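Local coordinates for protein angel homolog 2 (Homo sapiens, PDB 6RW0) that acts as a 2',3'-cyclic phosphatase of the CCR4 deadenylase family and may also bind the 3' untranslated regions of mRNA, at residues A[16-21]-A[418-423]; A[219-222]-A[227-230]; A[254-259]-A[279-284]. All blocks are in the same frame, centred on the assembly; numbering follows the deposited sequence.

Contact 1. Residues A[16-21]-A[418-423]; sequences IKRNWE and HLPLLA
At the edge of the seven-stranded mixed sheet, Arg18 spans the width of one strand to reach Pro420: strand 390-395 lies between 20-22 and 421-428, and the touching parts of the two segments run only 5° apart. The evidence for a specific grip is geometric. Arg18 NH1 and NH2 each donate to Pro420 O at 2.8 Å, the two end nitrogens closing like a fork on one carbonyl oxygen that lies in the guanidinium plane. The NH2 bond runs nearly along the C=O axis, whereas NH1 approaches more obliquely, in the carbonyl plane; both N-H...O angles are bent (145° for NH1, 141° for NH2), as a two-pronged grip on one atom requires. A bend at chi3 turns the group inward, and NH1 then also rests 3.5 Å from Pro420 CD and 3.8 Å from Leu419 CB. Outside the pair, Ser396 O takes NE and Leu395 O takes NH2 again. A leucine in place of Arg18 would probably leave the carbonyls of Pro420, Leu395 and Ser396 without their common donor, and the side-chain tie across strand 390-395 would be lost. Because three carbonyl groups converge on one guanidinium whose orientation is fixed by its bonds, the positive charge is likely to be stabilised by the carbonyl dipoles, with no carboxylate among these partners.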
loop_
_atom_site.group_PDB
_atom_site.type_symbol
_atom_site.label_atom_id
_atom_site.label_comp_id
_atom_site.label_asym_id
_atom_site.label_seq_id
_atom_site.Cartn_x
_atom_site.Cartn_y
_atom_site.Cartn_z
ATOM N N ILE A 16 -11.303 -22.959 4.502
ATOM C CA ILE A 16 -10.619 -21.644 4.579
ATOM C C ILE A 16 -9.381 -21.783 3.705
ATOM O O ILE A 16 -8.439 -22.406 4.146
ATOM C CB ILE A 16 -10.262 -21.263 6.016
ATOM C CG1 ILE A 16 -11.507 -21.257 6.899
ATOM C CG2 ILE A 16 -9.552 -19.918 6.029
ATOM C CD1 ILE A 16 -11.224 -20.967 8.331
ATOM N N LYS A 17 -9.421 -21.260 2.498
ATOM C CA LYS A 17 -8.295 -21.422 1.565
ATOM C C LYS A 17 -8.109 -20.138 0.764
ATOM O O LYS A 17 -9.095 -19.508 0.452
ATOM C CB LYS A 17 -8.561 -22.603 0.614
ATOM C CG LYS A 17 -7.446 -22.881 -0.385
ATOM C CD LYS A 17 -7.495 -24.206 -1.098
ATOM C CE LYS A 17 -6.284 -24.386 -1.992
ATOM N NZ LYS A 17 -6.317 -25.665 -2.735
ATOM N N ARG A 18 -6.871 -19.814 0.420
ATOM C CA ARG A 18 -6.572 -18.705 -0.495
ATOM C C ARG A 18 -6.307 -19.381 -1.842
ATOM O O ARG A 18 -5.393 -20.171 -1.910
ATOM C CB ARG A 18 -5.394 -17.895 0.036
ATOM C CG ARG A 18 -5.702 -17.248 1.374
ATOM C CD ARG A 18 -4.732 -16.134 1.698
ATOM N NE ARG A 18 -4.927 -15.045 0.774
ATOM C CZ ARG A 18 -4.130 -14.000 0.665
ATOM N NH1 ARG A 18 -3.103 -13.869 1.482
ATOM N NH2 ARG A 18 -4.373 -13.103 -0.266
ATOM N N ASN A 19 -7.081 -19.052 -2.847
ATOM C CA ASN A 19 -7.012 -19.680 -4.181
ATOM C C ASN A 19 -6.514 -18.703 -5.227
ATOM O O ASN A 19 -6.748 -17.552 -5.074
ATOM C CB ASN A 19 -8.410 -20.068 -4.664
ATOM C CG ASN A 19 -9.247 -20.734 -3.600
ATOM O OD1 ASN A 19 -10.142 -20.141 -3.024
ATOM N ND2 ASN A 19 -8.933 -21.973 -3.330
ATOM N N TRP A 20 -5.863 -19.192 -6.266
ATOM C CA TRP A 20 -5.557 -18.331 -7.420
ATOM C C TRP A 20 -6.852 -18.218 -8.208
ATOM O O TRP A 20 -7.377 -19.241 -8.615
ATOM C CB TRP A 20 -4.463 -18.932 -8.290
ATOM C CG TRP A 20 -3.080 -18.566 -7.882
ATOM C CD1 TRP A 20 -2.120 -19.412 -7.431
ATOM C CD2 TRP A 20 -2.507 -17.252 -7.851
ATOM N NE1 TRP A 20 -0.986 -18.717 -7.128
ATOM C CE2 TRP A 20 -1.201 -17.392 -7.362
ATOM C CE3 TRP A 20 -2.980 -15.978 -8.143
ATOM C CZ2 TRP A 20 -0.354 -16.303 -7.210
ATOM C CZ3 TRP A 20 -2.140 -14.904 -8.006
ATOM C CH2 TRP A 20 -0.846 -15.070 -7.551
ATOM N N GLU A 21 -7.401 -17.037 -8.332
ATOM C CA GLU A 21 -8.572 -16.785 -9.154
ATOM C C GLU A 21 -8.074 -16.178 -10.455
ATOM O O GLU A 21 -7.425 -15.125 -10.439
ATOM C CB GLU A 21 -9.531 -15.803 -8.489
ATOM C CG GLU A 21 -10.169 -16.286 -7.221
ATOM C CD GLU A 21 -11.102 -15.245 -6.630
ATOM O OE1 GLU A 21 -11.054 -14.068 -7.064
ATOM O OE2 GLU A 21 -11.885 -15.612 -5.732
ATOM N N HIS A 418 -1.569 -8.564 8.990
ATOM C CA HIS A 418 -2.151 -8.402 7.670
ATOM C C HIS A 418 -1.958 -9.672 6.856
ATOM O O HIS A 418 -1.093 -10.505 7.150
ATOM C CB HIS A 418 -1.493 -7.262 6.878
ATOM C CG HIS A 418 -1.678 -5.918 7.488
ATOM N ND1 HIS A 418 -2.368 -4.900 6.863
ATOM C CD2 HIS A 418 -1.278 -5.422 8.681
ATOM C CE1 HIS A 418 -2.378 -3.835 7.643
ATOM N NE2 HIS A 418 -1.726 -4.127 8.757
ATOM N N LEU A 419 -2.796 -9.817 5.789
ATOM C CA LEU A 419 -2.569 -10.846 4.793
ATOM C C LEU A 419 -1.810 -10.277 3.602
ATOM O O LEU A 419 -1.994 -9.107 3.245
ATOM C CB LEU A 419 -3.907 -11.354 4.261
ATOM C CG LEU A 419 -4.804 -12.060 5.270
ATOM C CD1 LEU A 419 -6.163 -12.375 4.640
ATOM C CD2 LEU A 419 -4.163 -13.324 5.767
ATOM N N PRO A 420 -0.963 -11.074 2.948
ATOM C CA PRO A 420 -0.327 -10.602 1.711
ATOM C C PRO A 420 -1.307 -10.610 0.548
ATOM O O PRO A 420 -2.117 -11.528 0.403
ATOM C CB PRO A 420 0.811 -11.604 1.486
ATOM C CG PRO A 420 0.332 -12.861 2.155
ATOM C CD PRO A 420 -0.485 -12.417 3.346
ATOM N N LEU A 421 -1.217 -9.583 -0.287
ATOM C CA LEU A 421 -1.970 -9.477 -1.531
ATOM C C LEU A 421 -1.044 -9.895 -2.660
ATOM O O LEU A 421 0.163 -9.629 -2.608
ATOM C CB LEU A 421 -2.418 -8.030 -1.739
ATOM C CG LEU A 421 -3.645 -7.569 -0.942
ATOM C CD1 LEU A 421 -3.446 -7.615 0.561
ATOM C CD2 LEU A 421 -4.058 -6.147 -1.371
ATOM N N LEU A 422 -1.589 -10.559 -3.675
ATOM C CA LEU A 422 -0.750 -11.059 -4.756
ATOM C C LEU A 422 -1.534 -11.036 -6.050
ATOM O O LEU A 422 -2.680 -11.498 -6.095
ATOM C CB LEU A 422 -0.267 -12.475 -4.436
ATOM C CG LEU A 422 0.671 -13.162 -5.425
ATOM C CD1 LEU A 422 2.031 -12.486 -5.547
ATOM C CD2 LEU A 422 0.843 -14.638 -5.005
ATOM N N ALA A 423 -0.904 -10.520 -7.105
ATOM C CA ALA A 423 -1.521 -10.418 -8.413
ATOM C C ALA A 423 -0.524 -10.835 -9.478
ATOM O O ALA A 423 0.684 -10.623 -9.334
ATOM C CB ALA A 423 -1.938 -8.976 -8.701
#

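Contact 2. Residues A[219-222]-A[227-230]; sequences SVAH and SFCP. With K (potassium ion), chain C.
Ala221 and Cys229 supply the one direct backbone hydrogen bond of this contact: Cys229 N donates to Ala221 O at 2.9 Å, with a nearly straight N-H...O angle of 167°. The same oxygen receives a CA-H...O contact from Phe228 CA at 3.4 Å. The N-H...O bond flanks a single beta bridge, His222 with Phe228, whose CA atoms stand 4.7 Å apart.

The apolar contacts sit around the Ala221 methyl group. Ala221 CB touches Cys229 SG at 3.7 Å, and more loosely approaches CD1 of Phe228. The Phe228 ring presents its edge to the backbone, with Ala221 C and His222 N lying near the ring plane, while Phe334 meets this ring edge-to-face. Cys190 and Leu176, from neighbouring strands, cover Cys229.

Metal coordination and its water link lie on the helix side. Ser219 binds a potassium ion twice, through its carbonyl O at 2.7 Å and through OG at 3.0 Å; OG turned anti to the amide nitrogen (chi1 -172°) lies beside the carbonyl carbon, which lets both oxygens reach one ion. A water completes the link, 2.7 Å from the potassium ion and 2.8 Å from His222 ND1, and it sits in the plane of the imidazole.

The segments therefore close the turn between helix 203-220 and strand 231-236, the return half of a beta-alpha-beta crossover from strand 189-195. Chemically, Ala221 O is satisfied by the loop coming back, whereas the carbonyl of Ser219, near the C-terminal end of helix 203-220, is directed to a cation, which would probably be stabilised by the negative end of the helix dipole.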
loop_
_atom_site.group_PDB
_atom_site.type_symbol
_atom_site.label_atom_id
_atom_site.label_comp_id
_atom_site.label_asym_id
_atom_site.label_seq_id
_atom_site.Cartn_x
_atom_site.Cartn_y
_atom_site.Cartn_z
ATOM N N SER A 219 5.458 12.289 -12.004
ATOM C CA SER A 219 6.735 12.702 -12.562
ATOM C C SER A 219 7.548 11.508 -13.049
ATOM O O SER A 219 8.161 11.568 -14.126
ATOM C CB SER A 219 7.507 13.495 -11.517
ATOM O OG SER A 219 8.661 14.045 -12.110
ATOM N N VAL A 220 7.575 10.426 -12.273
ATOM C CA VAL A 220 8.423 9.287 -12.611
ATOM C C VAL A 220 7.868 8.511 -13.798
ATOM O O VAL A 220 8.631 8.047 -14.653
ATOM C CB VAL A 220 8.588 8.397 -11.368
ATOM C CG1 VAL A 220 9.317 7.108 -11.722
ATOM C CG2 VAL A 220 9.309 9.146 -10.267
ATOM N N ALA A 221 6.540 8.329 -13.860
ATOM C CA ALA A 221 5.912 7.515 -14.902
ATOM C C ALA A 221 5.705 8.265 -16.214
ATOM O O ALA A 221 5.330 7.649 -17.218
ATOM C CB ALA A 221 4.560 6.973 -14.424
ATOM N N HIS A 222 5.943 9.565 -16.239
ATOM C CA HIS A 222 5.797 10.329 -17.469
ATOM C C HIS A 222 6.766 9.843 -18.540
ATOM O O HIS A 222 7.955 9.633 -18.281
ATOM C CB HIS A 222 6.049 11.800 -17.133
ATOM C CG HIS A 222 6.065 12.714 -18.318
ATOM N ND1 HIS A 222 7.227 13.256 -18.813
ATOM C CD2 HIS A 222 5.059 13.212 -19.073
ATOM C CE1 HIS A 222 6.942 14.033 -19.846
ATOM N NE2 HIS A 222 5.633 14.026 -20.020
ATOM N N SER A 227 2.234 10.198 -22.461
ATOM C CA SER A 227 1.424 9.283 -21.680
ATOM C C SER A 227 2.230 8.785 -20.485
ATOM O O SER A 227 3.437 9.011 -20.378
ATOM C CB SER A 227 1.000 8.092 -22.532
ATOM O OG SER A 227 2.108 7.250 -22.788
ATOM N N PHE A 228 1.553 8.085 -19.582
ATOM C CA PHE A 228 2.210 7.460 -18.443
ATOM C C PHE A 228 2.516 6.003 -18.775
ATOM O O PHE A 228 1.713 5.325 -19.421
ATOM C CB PHE A 228 1.344 7.509 -17.176
ATOM C CG PHE A 228 1.037 8.897 -16.720
ATOM C CD1 PHE A 228 2.051 9.719 -16.267
ATOM C CD2 PHE A 228 -0.260 9.391 -16.761
ATOM C CE1 PHE A 228 1.788 11.011 -15.868
ATOM C CE2 PHE A 228 -0.538 10.691 -16.361
ATOM C CZ PHE A 228 0.486 11.504 -15.920
ATOM N N CYS A 229 3.674 5.523 -18.320
ATOM C CA CYS A 229 3.993 4.105 -18.435
ATOM C C CYS A 229 3.085 3.337 -17.480
ATOM O O CYS A 229 2.414 3.934 -16.634
ATOM C CB CYS A 229 5.460 3.857 -18.100
ATOM S SG CYS A 229 5.881 4.069 -16.372
ATOM N N PRO A 230 3.024 2.008 -17.599
ATOM C CA PRO A 230 2.184 1.239 -16.670
ATOM C C PRO A 230 2.603 1.476 -15.230
ATOM O O PRO A 230 3.794 1.556 -14.923
ATOM C CB PRO A 230 2.429 -0.217 -17.087
ATOM C CG PRO A 230 2.797 -0.136 -18.539
ATOM C CD PRO A 230 3.614 1.152 -18.643
HETATM K K K C . 9.037 13.928 -15.051
HETATM O O HOH W 1 9.745 13.173 -17.555
#

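Contact 3. Residues A[254-259]-A[279-284]; sequences LNYEGL and IPIWPP
Asn255 OD1, one residue before the tyrosine whose ring meets Ile279 and Ile281, accepts from the backbone N of Glu257 at 3.1 Å, with an N-H...O angle of 164°, and is joined by a weak hydrogen bond to the hydroxyl of Ser328. The first bond defines an Asx turn and fixes the chain just after strand 253-255. A type II beta turn from Tyr256 to Leu259 follows, closed by Leu259 N to Tyr256 O at 3.2 Å, with Gly258 at the third position, where phi is positive (74°).

The ring of Tyr256 carries the apolar contact. Its chi1 of 61° sets CG between the backbone N and the carbonyl carbon and directs the ring at the 279-284 loop. Ile281 CG1 lies over one face, 3.9 Å from the ring centroid, a CH-pi contact displaced toward the rim on the CE1-CZ side; Ile281 CD1 extends across to CE2 at 4.0 Å. Ile279 CG1 comes obliquely to CE1 at 3.8 Å. At the far end, the OH lies 3.5 Å from Pro280 CA, just past a cis peptide bond, and has a weak bond with Gln290.

An Asx turn overlapping a type II beta turn characterises this exit from the two-stranded antiparallel sheet 253-255/329-331; Ile281, which also touches Leu207 and Thr208, joins it through the cis-proline loop to helix 203-220.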
loop_
_atom_site.group_PDB
_atom_site.type_symbol
_atom_site.label_atom_id
_atom_site.label_comp_id
_atom_site.label_asym_id
_atom_site.label_seq_id
_atom_site.Cartn_x
_atom_site.Cartn_y
_atom_site.Cartn_z
ATOM N N LEU A 254 -12.631 13.741 -6.686
ATOM C CA LEU A 254 -13.256 13.738 -5.369
ATOM C C LEU A 254 -13.766 15.140 -5.102
ATOM O O LEU A 254 -12.983 16.094 -5.081
ATOM C CB LEU A 254 -12.275 13.331 -4.269
ATOM C CG LEU A 254 -12.846 13.438 -2.845
ATOM C CD1 LEU A 254 -13.982 12.464 -2.637
ATOM C CD2 LEU A 254 -11.755 13.206 -1.824
ATOM N N ASN A 255 -15.070 15.261 -4.886
ATOM C CA ASN A 255 -15.668 16.495 -4.400
ATOM C C ASN A 255 -15.673 16.397 -2.881
ATOM O O ASN A 255 -16.406 15.589 -2.307
ATOM C CB ASN A 255 -17.076 16.636 -4.959
ATOM C CG ASN A 255 -17.737 17.912 -4.524
ATOM O OD1 ASN A 255 -17.291 18.563 -3.582
ATOM N ND2 ASN A 255 -18.815 18.279 -5.198
ATOM N N TYR A 256 -14.818 17.163 -2.230
ATOM C CA TYR A 256 -14.637 17.082 -0.760
ATOM C C TYR A 256 -15.389 18.199 -0.035
ATOM O O TYR A 256 -15.140 18.393 1.118
ATOM C CB TYR A 256 -13.149 16.985 -0.410
ATOM C CG TYR A 256 -12.300 18.147 -0.836
ATOM C CD1 TYR A 256 -12.159 19.248 -0.026
ATOM C CD2 TYR A 256 -11.622 18.137 -2.036
ATOM C CE1 TYR A 256 -11.380 20.319 -0.395
ATOM C CE2 TYR A 256 -10.852 19.209 -2.433
ATOM C CZ TYR A 256 -10.726 20.303 -1.604
ATOM O OH TYR A 256 -9.991 21.379 -1.950
ATOM N N GLU A 257 -16.300 18.904 -0.692
ATOM C CA GLU A 257 -17.098 19.918 -0.013
ATOM C C GLU A 257 -17.860 19.300 1.152
ATOM O O GLU A 257 -18.547 18.288 0.992
ATOM C CB GLU A 257 -18.079 20.524 -1.018
ATOM C CG GLU A 257 -18.966 21.623 -0.464
ATOM C CD GLU A 257 -19.935 22.180 -1.500
ATOM O OE1 GLU A 257 -20.302 21.448 -2.446
ATOM O OE2 GLU A 257 -20.332 23.356 -1.364
ATOM N N GLY A 258 -17.728 19.909 2.333
ATOM C CA GLY A 258 -18.435 19.456 3.516
ATOM C C GLY A 258 -17.926 18.181 4.150
ATOM O O GLY A 258 -18.576 17.670 5.063
ATOM N N LEU A 259 -16.806 17.643 3.701
ATOM C CA LEU A 259 -16.366 16.333 4.172
ATOM C C LEU A 259 -15.571 16.471 5.468
ATOM O O LEU A 259 -14.513 17.114 5.463
ATOM C CB LEU A 259 -15.515 15.670 3.103
ATOM C CG LEU A 259 -14.919 14.296 3.368
ATOM C CD1 LEU A 259 -16.001 13.311 3.705
ATOM C CD2 LEU A 259 -14.136 13.838 2.132
ATOM N N ILE A 279 -10.441 24.182 1.886
ATOM C CA ILE A 279 -10.370 24.340 0.435
ATOM C C ILE A 279 -9.307 25.400 0.149
ATOM O O ILE A 279 -9.531 26.581 0.442
ATOM C CB ILE A 279 -11.721 24.756 -0.161
ATOM C CG1 ILE A 279 -12.805 23.754 0.223
ATOM C CG2 ILE A 279 -11.623 24.867 -1.681
ATOM C CD1 ILE A 279 -14.221 24.309 0.113
ATOM N N PRO A 280 -8.128 25.036 -0.380
ATOM C CA PRO A 280 -7.647 23.687 -0.670
ATOM C C PRO A 280 -7.245 22.960 0.616
ATOM O O PRO A 280 -7.108 23.553 1.698
ATOM C CB PRO A 280 -6.415 23.946 -1.540
ATOM C CG PRO A 280 -5.839 25.180 -0.926
ATOM C CD PRO A 280 -7.059 26.036 -0.583
ATOM N N ILE A 281 -7.014 21.659 0.464
ATOM C CA ILE A 281 -6.725 20.813 1.617
ATOM C C ILE A 281 -5.379 21.177 2.222
ATOM O O ILE A 281 -5.216 21.180 3.448
ATOM C CB ILE A 281 -6.782 19.333 1.210
ATOM C CG1 ILE A 281 -8.204 18.948 0.783
ATOM C CG2 ILE A 281 -6.287 18.439 2.350
ATOM C CD1 ILE A 281 -8.313 17.531 0.204
ATOM N N TRP A 282 -4.402 21.445 1.370
ATOM C CA TRP A 282 -2.998 21.697 1.760
ATOM C C TRP A 282 -2.555 23.054 1.228
ATOM O O TRP A 282 -3.149 23.527 0.284
ATOM C CB TRP A 282 -2.117 20.545 1.248
ATOM C CG TRP A 282 -2.094 20.391 -0.239
ATOM C CD1 TRP A 282 -1.429 21.160 -1.143
ATOM C CD2 TRP A 282 -2.774 19.385 -0.996
ATOM N NE1 TRP A 282 -1.657 20.706 -2.407
ATOM C CE2 TRP A 282 -2.482 19.624 -2.353
ATOM C CE3 TRP A 282 -3.600 18.315 -0.660
ATOM C CZ2 TRP A 282 -2.982 18.822 -3.364
ATOM C CZ3 TRP A 282 -4.096 17.525 -1.664
ATOM C CH2 TRP A 282 -3.795 17.783 -2.996
ATOM N N PRO A 283 -1.557 23.702 1.837
ATOM C CA PRO A 283 -1.169 25.025 1.403
ATOM C C PRO A 283 -0.364 25.101 0.096
ATOM O O PRO A 283 0.194 24.154 -0.304
ATOM C CB PRO A 283 -0.356 25.554 2.588
ATOM C CG PRO A 283 0.253 24.334 3.180
ATOM C CD PRO A 283 -0.832 23.294 3.043
ATOM N N PRO A 284 -0.265 26.290 -0.528
ATOM C CA PRO A 284 0.488 26.455 -1.762
ATOM C C PRO A 284 1.986 26.144 -1.672
ATOM O O PRO A 284 2.530 25.767 -2.651
ATOM C CB PRO A 284 0.346 27.931 -2.154
ATOM C CG PRO A 284 -0.565 28.557 -1.152
ATOM C CD PRO A 284 -0.968 27.514 -0.141
#

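From the N terminus, the chain enters contact 1 at once, and the loop it closes, spanning 396 residues, ends only near the C terminus; contacts 2 and 3 both nest within that span and follow each other in series, so none cross. Contact 1 ties the N-terminal segment to the strand beyond 390-395 in one mixed sheet. Contact 2 closes a short loop of four residues leading from helix 203-220 into strand 231-236 of the other mixed sheet. Contact 3 then folds a longer loop back on the end of the small strand 253-255. Contacts 1 and 3 lie on opposite sides of the chain's centre, their centres about 36 Å apart.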